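Local atomic coordinates of glycosyl hydrolases family 2, sugar binding domain protein (Bacteroides uniformis str. 3978 T3 ii, PDB entry 6D1P), a protein that is a gut bacterial beta-glucuronidase of glycosyl hydrolase family 2, which probably cleaves O-glycosidic bonds to release glucuronic acid from its conjugates. Residues A[387-392]-A[427-432]; A[464-469]-A[477-482]. All coordinates share one frame; numbering follows the deposited sequence.

Interaction 1: residues A[387-392]-A[427-432]; sequences IPWCRG and NENDWP. With GOL (glycerol), chain G.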
ATOM      1  N   ILE A 387     -29.013   6.570  -6.978  1.00 23.61           N
ATOM      2  CA  ILE A 387     -28.296   5.561  -6.191  1.00 22.32           C
ATOM      3  C   ILE A 387     -27.168   4.943  -7.008  1.00 24.08           C
ATOM      4  O   ILE A 387     -27.228   4.926  -8.246  1.00 20.44           O
ATOM      5  CB  ILE A 387     -29.230   4.453  -5.686  1.00 24.19           C
ATOM      6  CG1 ILE A 387     -30.046   3.844  -6.836  1.00 24.12           C
ATOM      7  CG2 ILE A 387     -30.079   4.960  -4.542  1.00 25.11           C
ATOM      8  CD1 ILE A 387     -30.563   2.436  -6.506  1.00 20.46           C
ATOM      9  N   PRO A 388     -26.128   4.396  -6.353  1.00 26.75           N
ATOM     10  CA  PRO A 388     -24.966   3.917  -7.110  1.00 22.31           C
ATOM     11  C   PRO A 388     -25.129   2.507  -7.667  1.00 26.14           C
ATOM     12  O   PRO A 388     -24.167   1.724  -7.665  1.00 26.34           O
ATOM     13  CB  PRO A 388     -23.817   4.011  -6.085  1.00 24.94           C
ATOM     14  CG  PRO A 388     -24.456   4.011  -4.759  1.00 20.23           C
ATOM     15  CD  PRO A 388     -25.897   4.368  -4.893  1.00 23.25           C
ATOM     16  N   TRP A 389     -26.328   2.167  -8.155  1.00 28.37           N
ATOM     17  CA  TRP A 389     -26.494   0.971  -8.985  1.00 24.72           C
ATOM     18  C   TRP A 389     -25.936   1.315 -10.366  1.00 24.98           C
ATOM     19  O   TRP A 389     -26.645   1.723 -11.290  1.00 25.01           O
ATOM     20  CB  TRP A 389     -27.951   0.526  -9.045  1.00 23.71           C
ATOM     21  CG  TRP A 389     -28.093  -0.834  -9.652  1.00 24.96           C
ATOM     22  CD1 TRP A 389     -27.111  -1.767  -9.794  1.00 23.74           C
ATOM     23  CD2 TRP A 389     -29.276  -1.412 -10.217  1.00 24.14           C
ATOM     24  NE1 TRP A 389     -27.602  -2.886 -10.402  1.00 23.36           N
ATOM     25  CE2 TRP A 389     -28.932  -2.698 -10.671  1.00 27.32           C
ATOM     26  CE3 TRP A 389     -30.590  -0.970 -10.377  1.00 24.64           C
ATOM     27  CZ2 TRP A 389     -29.856  -3.553 -11.276  1.00 27.49           C
ATOM     28  CZ3 TRP A 389     -31.508  -1.812 -10.979  1.00 26.86           C
ATOM     29  CH2 TRP A 389     -31.135  -3.095 -11.424  1.00 26.33           C
ATOM     30  N   CYS A 390     -24.626   1.155 -10.498  1.00 22.11           N
ATOM     31  CA  CYS A 390     -23.869   1.716 -11.613  1.00 20.46           C
ATOM     32  C   CYS A 390     -22.969   0.623 -12.184  1.00 19.72           C
ATOM     33  O   CYS A 390     -21.909   0.337 -11.619  1.00 20.84           O
ATOM     34  CB  CYS A 390     -23.075   2.930 -11.139  1.00 18.51           C
ATOM     35  SG  CYS A 390     -22.050   3.746 -12.361  1.00 19.63           S
ATOM     36  N   ARG A 391     -23.415   0.017 -13.294  1.00 18.40           N
ATOM     37  CA  ARG A 391     -22.702  -1.005 -14.062  1.00 19.47           C
ATOM     38  C   ARG A 391     -22.627  -2.358 -13.354  1.00 22.25           C
ATOM     39  O   ARG A 391     -22.870  -2.458 -12.144  1.00 18.20           O
ATOM     40  CB  ARG A 391     -21.284  -0.554 -14.426  1.00 22.31           C
ATOM     41  CG  ARG A 391     -21.230   0.628 -15.404  1.00 19.95           C
ATOM     42  CD  ARG A 391     -19.801   1.006 -15.792  1.00 20.85           C
ATOM     43  NE  ARG A 391     -19.839   2.096 -16.762  1.00 21.54           N
ATOM     44  CZ  ARG A 391     -18.769   2.665 -17.315  1.00 23.38           C
ATOM     45  NH1 ARG A 391     -17.539   2.255 -16.989  1.00 16.33           N
ATOM     46  NH2 ARG A 391     -18.935   3.650 -18.204  1.00 21.29           N
ATOM     47  N   GLY A 392     -22.375  -3.411 -14.145  1.00 20.21           N
ATOM     48  CA  GLY A 392     -21.898  -4.690 -13.660  1.00 22.78           C
ATOM     49  C   GLY A 392     -22.907  -5.817 -13.691  1.00 25.44           C
ATOM     50  O   GLY A 392     -22.501  -6.987 -13.648  1.00 25.83           O
ATOM     51  N   ASN A 427     -27.384   3.582 -13.319  1.00 20.71           N
ATOM     52  CA  ASN A 427     -26.641   4.119 -14.449  1.00 19.91           C
ATOM     53  C   ASN A 427     -25.973   2.987 -15.216  1.00 21.30           C
ATOM     54  O   ASN A 427     -25.276   2.156 -14.625  1.00 20.81           O
ATOM     55  CB  ASN A 427     -25.600   5.138 -13.973  1.00 20.46           C
ATOM     56  CG  ASN A 427     -24.790   5.694 -15.101  1.00 21.50           C
ATOM     57  OD1 ASN A 427     -25.317   6.389 -15.988  1.00 18.76           O
ATOM     58  ND2 ASN A 427     -23.493   5.398 -15.091  1.00 18.69           N
ATOM     59  N   GLU A 428     -26.187   2.965 -16.532  1.00 22.77           N
ATOM     60  CA  GLU A 428     -25.609   1.955 -17.417  1.00 23.07           C
ATOM     61  C   GLU A 428     -25.777   0.550 -16.845  1.00 24.19           C
ATOM     62  O   GLU A 428     -24.833  -0.237 -16.740  1.00 23.16           O
ATOM     63  CB  GLU A 428     -24.142   2.290 -17.708  1.00 24.11           C
ATOM     64  CG  GLU A 428     -24.031   3.660 -18.418  1.00 21.05           C
ATOM     65  CD  GLU A 428     -22.632   4.028 -18.880  1.00 25.29           C
ATOM     66  OE1 GLU A 428     -21.643   3.343 -18.501  1.00 23.92           O
ATOM     67  OE2 GLU A 428     -22.520   5.027 -19.635  1.00 24.96           O
ATOM     68  N   ASN A 429     -27.011   0.230 -16.458  1.00 23.26           N
ATOM     69  CA  ASN A 429     -27.229  -1.128 -15.976  1.00 24.47           C
ATOM     70  C   ASN A 429     -27.245  -2.160 -17.101  1.00 23.65           C
ATOM     71  O   ASN A 429     -27.436  -3.345 -16.833  1.00 21.46           O
ATOM     72  CB  ASN A 429     -28.518  -1.193 -15.166  1.00 17.81           C
ATOM     73  CG  ASN A 429     -28.475  -0.286 -13.958  1.00 23.62           C
ATOM     74  OD1 ASN A 429     -29.135   0.755 -13.935  1.00 22.23           O
ATOM     75  ND2 ASN A 429     -27.689  -0.663 -12.948  1.00 22.91           N
ATOM     76  N   ASP A 430     -27.059  -1.748 -18.343  1.00 20.24           N
ATOM     77  CA  ASP A 430     -26.868  -2.686 -19.428  1.00 23.29           C
ATOM     78  C   ASP A 430     -25.409  -3.116 -19.588  1.00 25.82           C
ATOM     79  O   ASP A 430     -25.100  -3.839 -20.540  1.00 25.99           O
ATOM     80  CB  ASP A 430     -27.362  -2.068 -20.731  1.00 20.99           C
ATOM     81  CG  ASP A 430     -26.623  -0.783 -21.075  1.00 29.30           C
ATOM     82  OD1 ASP A 430     -25.719  -0.377 -20.290  1.00 24.56           O
ATOM     83  OD2 ASP A 430     -26.944  -0.185 -22.133  1.00 26.36           O
ATOM     84  N   TRP A 431     -24.506  -2.667 -18.707  1.00 21.82           N
ATOM     85  CA  TRP A 431     -23.089  -2.997 -18.820  1.00 21.98           C
ATOM     86  C   TRP A 431     -22.787  -4.245 -17.984  1.00 22.86           C
ATOM     87  O   TRP A 431     -22.822  -4.169 -16.748  1.00 20.84           O
ATOM     88  CB  TRP A 431     -22.240  -1.822 -18.355  1.00 22.22           C
ATOM     89  CG  TRP A 431     -20.850  -1.847 -18.854  1.00 20.02           C
ATOM     90  CD1 TRP A 431     -20.000  -2.902 -18.833  1.00 20.30           C
ATOM     91  CD2 TRP A 431     -20.119  -0.752 -19.427  1.00 23.82           C
ATOM     92  NE1 TRP A 431     -18.794  -2.558 -19.387  1.00 21.91           N
ATOM     93  CE2 TRP A 431     -18.832  -1.237 -19.753  1.00 24.22           C
ATOM     94  CE3 TRP A 431     -20.425   0.583 -19.704  1.00 19.35           C
ATOM     95  CZ2 TRP A 431     -17.853  -0.434 -20.338  1.00 20.36           C
ATOM     96  CZ3 TRP A 431     -19.451   1.374 -20.299  1.00 21.32           C
ATOM     97  CH2 TRP A 431     -18.188   0.862 -20.619  1.00 18.48           C
ATOM     98  N   PRO A 432     -22.525  -5.397 -18.595  1.00 22.43           N
ATOM     99  CA  PRO A 432     -22.271  -6.628 -17.835  1.00 26.36           C
ATOM    100  C   PRO A 432     -20.809  -6.803 -17.431  1.00 21.49           C
ATOM    101  O   PRO A 432     -19.916  -6.135 -17.938  1.00 20.00           O
ATOM    102  CB  PRO A 432     -22.652  -7.728 -18.838  1.00 23.92           C
ATOM    103  CG  PRO A 432     -22.340  -7.140 -20.144  1.00 26.77           C
ATOM    104  CD  PRO A 432     -22.701  -5.670 -20.032  1.00 22.02           C
TER
HETATM  105  C1  GOL G 905     -18.016   6.563 -20.316  1.00 31.52           C
HETATM  106  O1  GOL G 905     -17.366   5.277 -20.378  1.00 30.55           O
HETATM  107  C2  GOL G 905     -19.368   6.548 -21.179  1.00 32.11           C
HETATM  108  O2  GOL G 905     -20.190   5.440 -20.952  1.00 20.95           O
HETATM  109  C3  GOL G 905     -20.112   7.906 -20.898  1.00 31.89           C
HETATM  110  O3  GOL G 905     -21.492   7.713 -21.187  1.00 24.95           O
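E428 OE1 is gripped by two nitrogens of one guanidinium: R391 NE at 2.8 Å and R391 NH2 at 2.7 Å. The arginine comes side-on, its plane only 7° from that of the carboxylate; NH2 uses the syn lone pair, while NE meets the oxygen nearly along the C-O axis. R391, extended from CG to NE, runs alongside W431, and its CZ lies 3.8 Å from the centroid of the six-membered ring, a cation-pi contact over the face. P58 of the second subunit packs on this pair. An alanine at R391 would remove both donors to OE1 and the cation over W431, and would probably leave the E428 carboxylate less firmly oriented. The other oxygen, E428 OE2, bonds to glycerol O2 at 2.7 Å and is salt-bridged to R466. In this TIM barrel the N427-E428 pair comes on the fourth strand, where related family 2 glycosidases carry the acid/base glutamate; the glycerol, also bonded to E512, is consistent with an active-site pocket. Nearby, the loop after strand 382-386 pairs with the strand end in one parallel bridge, C390 with N427, before turning away at R391. W389 O takes two donors, N427 N in the carbonyl plane (2.8 Å) and N429 ND2 from well above it (3.1 Å). The same ND2 sits over one face of the W389 ring, amide and ring planes 43° apart. N427 ND2 points straight at C390 SG (3.5 Å), in its own amide plane. Farther along, G392 N meets W431 O at 2.7 Å, nearly along the C=O axis.

Interaction 2: residues A[464-469]-A[477-482]; sequences AIRRCE and VYSPTI. With SCN (thiocyanate ion), chain I.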
ATOM      1  N   ALA A 464     -35.803   8.472 -12.721  1.00 27.42           N
ATOM      2  CA  ALA A 464     -35.038   8.443 -13.958  1.00 25.96           C
ATOM      3  C   ALA A 464     -34.031   7.292 -13.900  1.00 26.54           C
ATOM      4  O   ALA A 464     -33.709   6.786 -12.820  1.00 23.28           O
ATOM      5  CB  ALA A 464     -34.317   9.783 -14.194  1.00 18.69           C
ATOM      6  N   ILE A 465     -33.546   6.867 -15.079  1.00 23.00           N
ATOM      7  CA  ILE A 465     -32.293   6.122 -15.206  1.00 25.87           C
ATOM      8  C   ILE A 465     -31.596   6.586 -16.475  1.00 24.82           C
ATOM      9  O   ILE A 465     -32.160   7.325 -17.282  1.00 24.71           O
ATOM     10  CB  ILE A 465     -32.469   4.588 -15.252  1.00 24.63           C
ATOM     11  CG1 ILE A 465     -33.307   4.187 -16.475  1.00 25.48           C
ATOM     12  CG2 ILE A 465     -33.018   4.056 -13.929  1.00 23.11           C
ATOM     13  CD1 ILE A 465     -33.537   2.687 -16.634  1.00 20.12           C
ATOM     14  N   ARG A 466     -30.358   6.121 -16.652  1.00 24.92           N
ATOM     15  CA  ARG A 466     -29.548   6.447 -17.820  1.00 25.86           C
ATOM     16  C   ARG A 466     -29.008   5.172 -18.460  1.00 22.78           C
ATOM     17  O   ARG A 466     -28.422   4.328 -17.774  1.00 22.98           O
ATOM     18  CB  ARG A 466     -28.373   7.385 -17.466  1.00 20.22           C
ATOM     19  CG  ARG A 466     -27.616   7.831 -18.729  1.00 20.89           C
ATOM     20  CD  ARG A 466     -26.358   8.652 -18.511  1.00 18.98           C
ATOM     21  NE  ARG A 466     -25.633   8.708 -19.775  1.00 20.35           N
ATOM     22  CZ  ARG A 466     -24.731   7.809 -20.146  1.00 21.23           C
ATOM     23  NH1 ARG A 466     -24.420   6.824 -19.319  1.00 22.09           N
ATOM     24  NH2 ARG A 466     -24.137   7.893 -21.329  1.00 18.23           N
ATOM     25  N   ARG A 467     -29.208   5.042 -19.773  1.00 21.42           N
ATOM     26  CA  ARG A 467     -28.603   4.001 -20.606  1.00 23.12           C
ATOM     27  C   ARG A 467     -28.930   2.598 -20.085  1.00 29.19           C
ATOM     28  O   ARG A 467     -28.095   1.909 -19.501  1.00 28.36           O
ATOM     29  CB  ARG A 467     -27.085   4.170 -20.706  1.00 22.23           C
ATOM     30  CG  ARG A 467     -26.528   3.619 -21.994  1.00 22.29           C
ATOM     31  CD  ARG A 467     -25.041   3.433 -21.948  1.00 23.87           C
ATOM     32  NE  ARG A 467     -24.700   2.085 -21.483  1.00 27.55           N
ATOM     33  CZ  ARG A 467     -23.501   1.533 -21.649  1.00 26.47           C
ATOM     34  NH1 ARG A 467     -22.554   2.225 -22.259  1.00 18.25           N
ATOM     35  NH2 ARG A 467     -23.252   0.289 -21.230  1.00 20.92           N
ATOM     36  N   CYS A 468     -30.177   2.192 -20.324  1.00 26.32           N
ATOM     37  CA  CYS A 468     -30.566   0.790 -20.149  1.00 26.68           C
ATOM     38  C   CYS A 468     -31.828   0.605 -20.995  1.00 27.23           C
ATOM     39  O   CYS A 468     -32.943   0.735 -20.488  1.00 25.17           O
ATOM     40  CB  CYS A 468     -30.809   0.410 -18.705  1.00 23.91           C
ATOM     41  SG  CYS A 468     -31.105  -1.393 -18.535  1.00 30.53           S
ATOM     42  N   GLU A 469     -31.629   0.321 -22.284  1.00 25.54           N
ATOM     43  CA  GLU A 469     -32.751   0.378 -23.218  1.00 28.62           C
ATOM     44  C   GLU A 469     -33.847  -0.612 -22.846  1.00 28.49           C
ATOM     45  O   GLU A 469     -35.032  -0.295 -22.984  1.00 30.28           O
ATOM     46  CB  GLU A 469     -32.277   0.142 -24.649  1.00 28.89           C
ATOM     47  CG  GLU A 469     -31.414   1.268 -25.201  1.00 36.57           C
ATOM     48  CD  GLU A 469     -32.093   2.658 -25.181  1.00 37.35           C
ATOM     49  OE1 GLU A 469     -31.482   3.606 -24.624  1.00 32.54           O
ATOM     50  OE2 GLU A 469     -33.215   2.802 -25.739  1.00 41.77           O
ATOM     51  N   VAL A 477     -38.655   9.278 -16.383  1.00 30.76           N
ATOM     52  CA  VAL A 477     -37.818  10.020 -17.317  1.00 25.04           C
ATOM     53  C   VAL A 477     -36.594   9.188 -17.690  1.00 24.67           C
ATOM     54  O   VAL A 477     -35.965   8.559 -16.834  1.00 23.45           O
ATOM     55  CB  VAL A 477     -37.402  11.384 -16.732  1.00 25.87           C
ATOM     56  CG1 VAL A 477     -36.579  12.144 -17.742  1.00 24.20           C
ATOM     57  CG2 VAL A 477     -38.636  12.196 -16.333  1.00 24.71           C
ATOM     58  N   TYR A 478     -36.243   9.203 -18.972  1.00 24.19           N
ATOM     59  CA  TYR A 478     -35.213   8.319 -19.485  1.00 23.12           C
ATOM     60  C   TYR A 478     -34.161   9.096 -20.260  1.00 26.01           C
ATOM     61  O   TYR A 478     -34.490  10.014 -21.022  1.00 26.95           O
ATOM     62  CB  TYR A 478     -35.797   7.240 -20.395  1.00 24.16           C
ATOM     63  CG  TYR A 478     -34.727   6.333 -20.925  1.00 22.32           C
ATOM     64  CD1 TYR A 478     -34.148   5.390 -20.101  1.00 18.93           C
ATOM     65  CD2 TYR A 478     -34.268   6.444 -22.229  1.00 21.48           C
ATOM     66  CE1 TYR A 478     -33.147   4.561 -20.557  1.00 22.39           C
ATOM     67  CE2 TYR A 478     -33.266   5.612 -22.703  1.00 22.08           C
ATOM     68  CZ  TYR A 478     -32.706   4.671 -21.845  1.00 22.26           C
ATOM     69  OH  TYR A 478     -31.706   3.820 -22.259  1.00 23.74           O
ATOM     70  N   SER A 479     -32.898   8.706 -20.072  1.00 20.32           N
ATOM     71  CA  SER A 479     -31.774   9.221 -20.840  1.00 21.75           C
ATOM     72  C   SER A 479     -31.107   8.071 -21.575  1.00 22.94           C
ATOM     73  O   SER A 479     -30.698   7.091 -20.930  1.00 24.95           O
ATOM     74  CB  SER A 479     -30.751   9.911 -19.929  1.00 20.74           C
ATOM     75  OG  SER A 479     -29.636  10.344 -20.685  1.00 20.73           O
ATOM     76  N   PRO A 480     -30.963   8.122 -22.891  1.00 25.41           N
ATOM     77  CA  PRO A 480     -30.097   7.140 -23.562  1.00 21.48           C
ATOM     78  C   PRO A 480     -28.665   7.627 -23.537  1.00 21.87           C
ATOM     79  O   PRO A 480     -28.378   8.589 -22.823  1.00 24.94           O
ATOM     80  CB  PRO A 480     -30.657   7.088 -24.982  1.00 24.25           C
ATOM     81  CG  PRO A 480     -31.169   8.528 -25.198  1.00 24.76           C
ATOM     82  CD  PRO A 480     -31.671   8.996 -23.846  1.00 23.30           C
ATOM     83  N   THR A 481     -27.765   7.008 -24.297  1.00 20.83           N
ATOM     84  CA  THR A 481     -26.392   7.480 -24.388  1.00 22.31           C
ATOM     85  C   THR A 481     -26.238   8.183 -25.728  1.00 19.99           C
ATOM     86  O   THR A 481     -26.502   7.588 -26.767  1.00 21.93           O
ATOM     87  CB  THR A 481     -25.373   6.337 -24.218  1.00 21.14           C
ATOM     88  OG1 THR A 481     -24.041   6.826 -24.427  1.00 22.53           O
ATOM     89  CG2 THR A 481     -25.622   5.192 -25.182  1.00 22.91           C
ATOM     90  N   ILE A 482     -25.838   9.459 -25.699  1.00 24.94           N
ATOM     91  CA  ILE A 482     -25.707  10.269 -26.910  1.00 22.01           C
ATOM     92  C   ILE A 482     -24.512  11.206 -26.765  1.00 20.41           C
ATOM     93  O   ILE A 482     -24.577  12.198 -26.027  1.00 21.47           O
ATOM     94  CB  ILE A 482     -26.979  11.071 -27.232  1.00 22.09           C
ATOM     95  CG1 ILE A 482     -28.146  10.142 -27.561  1.00 23.19           C
ATOM     96  CG2 ILE A 482     -26.714  12.012 -28.398  1.00 18.35           C
ATOM     97  CD1 ILE A 482     -29.492  10.874 -27.700  1.00 22.92           C
TER
HETATM   98  S   SCN I 907     -22.846   8.434 -29.518  1.00 37.49           S
HETATM   99  C   SCN I 907     -22.921   7.053 -28.411  1.00 36.87           C
HETATM  100  N   SCN I 907     -22.861   6.269 -27.525  1.00 35.72           N
HETATM  101  O   HOH W   1     -25.613  10.060 -22.936  1.00 15.01           O
HETATM  102  O   HOH W   2     -29.135   4.333 -25.256  1.00 28.02           O
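Two torsions bring the Y478 phenol and the E469 carboxylate together: the tyrosine ring stands anti to its backbone N (chi1 180°), and the glutamate chain folds back at chi2 (-57°). E469 OE1 then lies at the ring edge only 2.4 Å from Y478 OH, a very short hydrogen bond donated by the phenol from above the carboxylate plane. The ring and carboxylate planes are 78° apart. The hydroxyl also accepts from C468 N at 3.0 Å, so it ties down the chain just after the strand. Water 2 adds a second bond to E469 OE1 and links it to T481 N. Behind the hydroxyl, I465 CG1 packs on the ring edge at Y478 CD1. The strands run parallel: S479 N bonds to I465 O, and R467 N to S479 O (2.8 Å), the latter almost straight. On the face of A464 and R466, the two CB atoms of A464 and V477 meet. R466, fully extended from CG to NE, passes S479 OG, which is hydrogen-bonded to A511 N, with its CG and uses NH2 to bind water 1, which reaches I482 N; its NH1 is salt-bridged to E428. R467 lays its CG and CD alongside T481, while its guanidinium pairs with D430. These are adjacent strands of the TIM barrel: I465 and V477 pack on L425 and L422 of strand 420-432, and I482 on helix 494-503.

Interactions 1 and 2 lie in series along the chain, their centres 11 Å apart, within one TIM barrel and on the same side of the chain's centre. The strands follow in barrel order: 382-386, whose trailing loop enters interaction 1, then 420-432, 462-466 and 477-479, each parallel to the next. Strand 420-432 in interaction 1 is the direct neighbour of 462-466 in interaction 2. Two salt bridges join them, E428 OE2 to R466 NH1 at 2.6 Å and D430 OD1 to R467 NH2 at 2.7 Å, and R467 also packs on W431. E428 thus has an arginine from each contact, which would tend to favour its charged form.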